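RTX toxin RtxA (Vibrio vulnificus MO6-24/O, PDB 6IMP) carries, within a secreted virulence toxin, an alpha/beta hydrolase domain that probably acts as a hydrolase during Vibrio infection. Local coordinates at residues V239-L243 with L268-L272; K248-L254 with A275-G281. All coordinates share one frame; numbering follows the deposited sequence.

Contact 1: residues V239-L243 with L268-L272; sequences VEKNL and LRAKL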
# COMPACT_ATOMS: atom_id res chain seq x y z
N VAL A 239 7.37 -9.05 4.54
CA VAL A 239 6.37 -9.67 3.65
C VAL A 239 6.15 -11.13 4.03
O VAL A 239 5.02 -11.60 4.15
CB VAL A 239 6.81 -9.61 2.17
CG1 VAL A 239 5.87 -10.41 1.28
CG2 VAL A 239 6.88 -8.17 1.68
N GLU A 240 7.27 -11.85 4.15
CA GLU A 240 7.32 -13.24 4.62
C GLU A 240 6.50 -13.45 5.90
O GLU A 240 5.55 -14.25 5.92
CB GLU A 240 8.79 -13.63 4.88
CG GLU A 240 9.17 -15.05 4.46
CD GLU A 240 10.68 -15.27 4.48
OE1 GLU A 240 11.44 -14.31 4.19
OE2 GLU A 240 11.11 -16.41 4.78
N LYS A 241 6.86 -12.69 6.94
CA LYS A 241 6.21 -12.78 8.26
C LYS A 241 4.72 -12.46 8.17
O LYS A 241 3.88 -13.20 8.70
CB LYS A 241 6.90 -11.83 9.24
CG LYS A 241 6.35 -11.84 10.67
CD LYS A 241 7.37 -11.25 11.65
CE LYS A 241 6.72 -10.47 12.78
NZ LYS A 241 5.87 -11.34 13.64
N ASN A 242 4.39 -11.38 7.47
CA ASN A 242 3.00 -10.96 7.29
C ASN A 242 2.19 -11.93 6.38
O ASN A 242 0.96 -11.83 6.31
CB ASN A 242 2.94 -9.55 6.69
CG ASN A 242 3.50 -8.48 7.61
OD1 ASN A 242 4.45 -8.70 8.36
ND2 ASN A 242 2.93 -7.29 7.51
N LEU A 243 2.86 -12.82 5.66
CA LEU A 243 2.18 -13.75 4.74
C LEU A 243 1.81 -15.08 5.39
O LEU A 243 0.95 -15.81 4.87
CB LEU A 243 3.04 -14.03 3.50
CG LEU A 243 2.85 -13.13 2.28
CD1 LEU A 243 3.84 -13.53 1.18
CD2 LEU A 243 1.42 -13.20 1.76
N LEU A 268 13.42 -12.74 -1.86
CA LEU A 268 12.08 -12.96 -1.33
C LEU A 268 11.30 -13.88 -2.24
O LEU A 268 10.77 -14.89 -1.79
CB LEU A 268 11.35 -11.63 -1.17
CG LEU A 268 9.90 -11.66 -0.68
CD1 LEU A 268 9.74 -12.52 0.57
CD2 LEU A 268 9.40 -10.25 -0.42
N ARG A 269 11.28 -13.55 -3.53
CA ARG A 269 10.59 -14.37 -4.54
C ARG A 269 10.96 -15.84 -4.41
O ARG A 269 10.09 -16.71 -4.41
CB ARG A 269 10.92 -13.88 -5.95
CG ARG A 269 10.78 -14.95 -7.03
CD ARG A 269 10.73 -14.34 -8.42
NE ARG A 269 9.40 -13.85 -8.72
CZ ARG A 269 9.09 -12.61 -9.11
NH1 ARG A 269 7.82 -12.31 -9.33
NH2 ARG A 269 10.02 -11.68 -9.29
N ALA A 270 12.26 -16.10 -4.33
CA ALA A 270 12.75 -17.45 -4.12
C ALA A 270 12.12 -18.06 -2.87
O ALA A 270 11.28 -18.96 -2.97
CB ALA A 270 14.27 -17.47 -4.03
N LYS A 271 12.43 -17.50 -1.70
CA LYS A 271 11.85 -17.99 -0.43
C LYS A 271 10.35 -18.32 -0.53
O LYS A 271 9.87 -19.23 0.14
CB LYS A 271 12.07 -16.98 0.70
CG LYS A 271 13.53 -16.68 1.01
CD LYS A 271 13.75 -16.35 2.49
CE LYS A 271 15.24 -16.27 2.82
NZ LYS A 271 15.55 -15.18 3.78
N LEU A 272 9.62 -17.57 -1.34
CA LEU A 272 8.17 -17.69 -1.39
C LEU A 272 7.72 -18.88 -2.27
O LEU A 272 6.83 -19.65 -1.88
CB LEU A 272 7.51 -16.37 -1.83
CG LEU A 272 7.58 -15.14 -0.90
CD1 LEU A 272 6.53 -14.11 -1.28
CD2 LEU A 272 7.41 -15.48 0.57
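In the alpha/beta hydrolase fold of this domain, two helical segments on one face of the central sheet, 239-243 and 268-272, meet through aliphatic side chains. Their axes run at 30° to each other and come no closer than 11.3 Å, a separation that the side chains bridge without any hydrogen bond. Branch CD2 of Leu268 is inserted toward Val239, its methyl 3.7 Å from Val239 CB and nearly as close to both valine methyls; Leu268 reaches there because its CG lies anti to the backbone N (chi1 177°). One turn further on, CD1 of Leu272 meets CD1 of Leu243 at 3.7 Å, the two side chains crossing at about a right angle. Tyr277 and Ile252 extend this apolar layer toward the sheet, and Pro182 and Ala185 of helix 180-192 pack on Val239 and Leu243 respectively. Toward solvent, the extended Glu240 crosses the chain of Lys271, and both carboxylate oxygens, OE1 and OE2, rest 3.5 Å from Lys271 CD. The charges attract at best loosely, because Glu240 OE1 and Lys271 NZ remain 4.2 Å apart, beyond a salt bridge.

Contact 2: residues K248-L254 with A275-G281; sequences KETPILL and AGYNVTG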
# COMPACT_ATOMS: atom_id res chain seq x y z
N LYS A 248 -1.71 -20.95 0.92
CA LYS A 248 -0.54 -20.88 0.03
C LYS A 248 -0.89 -21.06 -1.45
O LYS A 248 -0.03 -20.90 -2.32
CB LYS A 248 0.50 -21.90 0.46
CG LYS A 248 1.02 -21.68 1.88
CD LYS A 248 2.37 -22.33 2.11
CE LYS A 248 2.51 -22.84 3.54
NZ LYS A 248 3.93 -22.90 3.99
N GLU A 249 -2.16 -21.32 -1.73
CA GLU A 249 -2.70 -21.34 -3.10
C GLU A 249 -3.27 -19.97 -3.51
O GLU A 249 -4.00 -19.89 -4.49
CB GLU A 249 -3.79 -22.42 -3.27
CG GLU A 249 -4.53 -22.84 -2.01
CD GLU A 249 -3.74 -23.85 -1.17
OE1 GLU A 249 -3.48 -24.96 -1.67
OE2 GLU A 249 -3.37 -23.50 -0.02
N THR A 250 -2.94 -18.91 -2.77
CA THR A 250 -3.49 -17.60 -3.09
C THR A 250 -2.62 -16.88 -4.11
O THR A 250 -1.39 -16.82 -3.95
CB THR A 250 -3.66 -16.71 -1.84
OG1 THR A 250 -4.24 -17.47 -0.77
CG2 THR A 250 -4.59 -15.54 -2.15
N PRO A 251 -3.24 -16.35 -5.19
CA PRO A 251 -2.50 -15.63 -6.22
C PRO A 251 -1.71 -14.43 -5.70
O PRO A 251 -2.28 -13.44 -5.22
CB PRO A 251 -3.60 -15.19 -7.21
CG PRO A 251 -4.90 -15.49 -6.55
CD PRO A 251 -4.63 -16.59 -5.59
N ILE A 252 -0.39 -14.55 -5.80
CA ILE A 252 0.54 -13.46 -5.49
C ILE A 252 1.38 -13.13 -6.72
O ILE A 252 2.40 -13.77 -6.97
CB ILE A 252 1.47 -13.87 -4.32
CG1 ILE A 252 0.63 -14.21 -3.09
CG2 ILE A 252 2.50 -12.77 -4.01
CD1 ILE A 252 1.41 -14.87 -1.97
N LEU A 253 0.97 -12.14 -7.50
CA LEU A 253 1.89 -11.56 -8.49
C LEU A 253 2.93 -10.75 -7.75
O LEU A 253 2.64 -10.09 -6.75
CB LEU A 253 1.15 -10.67 -9.50
CG LEU A 253 2.02 -10.08 -10.64
CD1 LEU A 253 2.70 -11.16 -11.47
CD2 LEU A 253 1.21 -9.17 -11.55
N LEU A 254 4.16 -10.79 -8.23
CA LEU A 254 5.24 -10.06 -7.61
C LEU A 254 6.13 -9.42 -8.68
O LEU A 254 6.92 -10.10 -9.34
CB LEU A 254 6.03 -11.00 -6.70
CG LEU A 254 7.36 -10.49 -6.12
CD1 LEU A 254 7.17 -9.25 -5.27
CD2 LEU A 254 8.03 -11.59 -5.31
N ALA A 275 8.56 -22.05 -0.30
CA ALA A 275 7.62 -22.39 0.77
C ALA A 275 6.22 -22.74 0.26
O ALA A 275 5.29 -22.88 1.04
CB ALA A 275 7.55 -21.26 1.78
N GLY A 276 6.07 -22.85 -1.06
CA GLY A 276 4.85 -23.40 -1.66
C GLY A 276 3.80 -22.37 -2.03
O GLY A 276 2.72 -22.73 -2.51
N TYR A 277 4.11 -21.08 -1.80
CA TYR A 277 3.19 -20.00 -2.16
C TYR A 277 3.05 -19.94 -3.68
O TYR A 277 4.04 -20.03 -4.41
CB TYR A 277 3.68 -18.63 -1.65
CG TYR A 277 3.76 -18.48 -0.13
CD1 TYR A 277 2.59 -18.35 0.65
CD2 TYR A 277 4.99 -18.41 0.52
CE1 TYR A 277 2.67 -18.19 2.04
CE2 TYR A 277 5.08 -18.25 1.90
CZ TYR A 277 3.93 -18.14 2.66
OH TYR A 277 4.03 -17.96 4.03
N ASN A 278 1.81 -19.81 -4.14
CA ASN A 278 1.51 -19.65 -5.54
C ASN A 278 1.94 -18.21 -5.96
O ASN A 278 1.16 -17.23 -5.85
CB ASN A 278 0.02 -19.93 -5.75
CG ASN A 278 -0.54 -19.32 -7.00
OD1 ASN A 278 -1.56 -18.63 -6.96
ND2 ASN A 278 0.12 -19.56 -8.12
N VAL A 279 3.18 -18.09 -6.42
CA VAL A 279 3.76 -16.81 -6.79
C VAL A 279 4.14 -16.62 -8.24
O VAL A 279 5.00 -17.29 -8.75
CB VAL A 279 5.08 -16.64 -6.05
CG1 VAL A 279 5.57 -15.21 -6.18
CG2 VAL A 279 4.93 -17.06 -4.61
N THR A 280 3.53 -15.63 -8.88
CA THR A 280 3.83 -15.32 -10.26
C THR A 280 4.79 -14.17 -10.31
O THR A 280 5.39 -13.81 -9.32
CB THR A 280 2.58 -14.87 -11.04
OG1 THR A 280 1.39 -15.18 -10.32
CG2 THR A 280 2.51 -15.55 -12.37
N GLY A 281 4.94 -13.59 -11.48
CA GLY A 281 5.78 -12.42 -11.65
C GLY A 281 7.17 -12.59 -12.17
O GLY A 281 7.64 -13.67 -12.47
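Ile252 and Val279 lie side by side on one face of the sheet, at the apolar centre of a beta-alpha-beta unit of the alpha/beta hydrolase fold, where strand 252-256 pairs in parallel with the chain that returns from helix 260-274 toward strand 282-283. Methyl CG1 of Val279 packs against both Ile252 CG2 and Leu254 CB, 4.3 Å from Leu254 CB, and Leu272 of the helix covers the valine. Ile252 CD1 reaches toward Tyr277 CB, whereas Leu253 points to the other side of the sheet, where its CD1 lies 3.7 Å from Thr280 CB and Gln301 and Ile302 of helix 291-302 pack against it. The backbone of Ile252 bonds to the residues flanking Val279: its N donates to Asn278 O at 3.1 Å, and its O accepts from Thr280 N at 2.9 Å. Farther along, Leu254 N makes a weak bond to Thr280 O. Before the strand, Asn278 N donates to Lys248 O at 2.8 Å, tying the loop ahead of the strand to the facing chain. At the exposed end, Gly276 is the C-prime residue of a Schellman motif ending the helix, and its positive phi (93°) swings the chain into the loop. Here the aliphatic part of Lys248 lies over one face of the Tyr277 ring, CD 4.1 Å above its plane and offset toward the rim. Lys248 NZ stays above the same face, too far for more than a weak cation-pi attraction, and donates in the carbonyl plane to Ala275 O at 3.2 Å.

In the fold
Contacts 1 and 2 lie on the same side of the chain's centre, their own centres about 10 Å apart, and their segments alternate along the chain: 239-243, 248-254, 268-272, 275-281. Helix 239-243 leads into strand 252-256, helix 260-274 follows, and strand 282-283 is an outermost strand of the mixed sheet. Contact 1 thus packs the helices together, while contact 2 joins the strand to the chain leaving the second helix. Arg269 links the two, its NH1 probably bonding to Thr280 O; an implausibly short approach to Leu254 O leaves that second bond doubtful. Both lie at the sheet edge formed by 252-256 and 282-283, and contact 1 packs beside helix 180-192, which follows a probable nucleophile elbow.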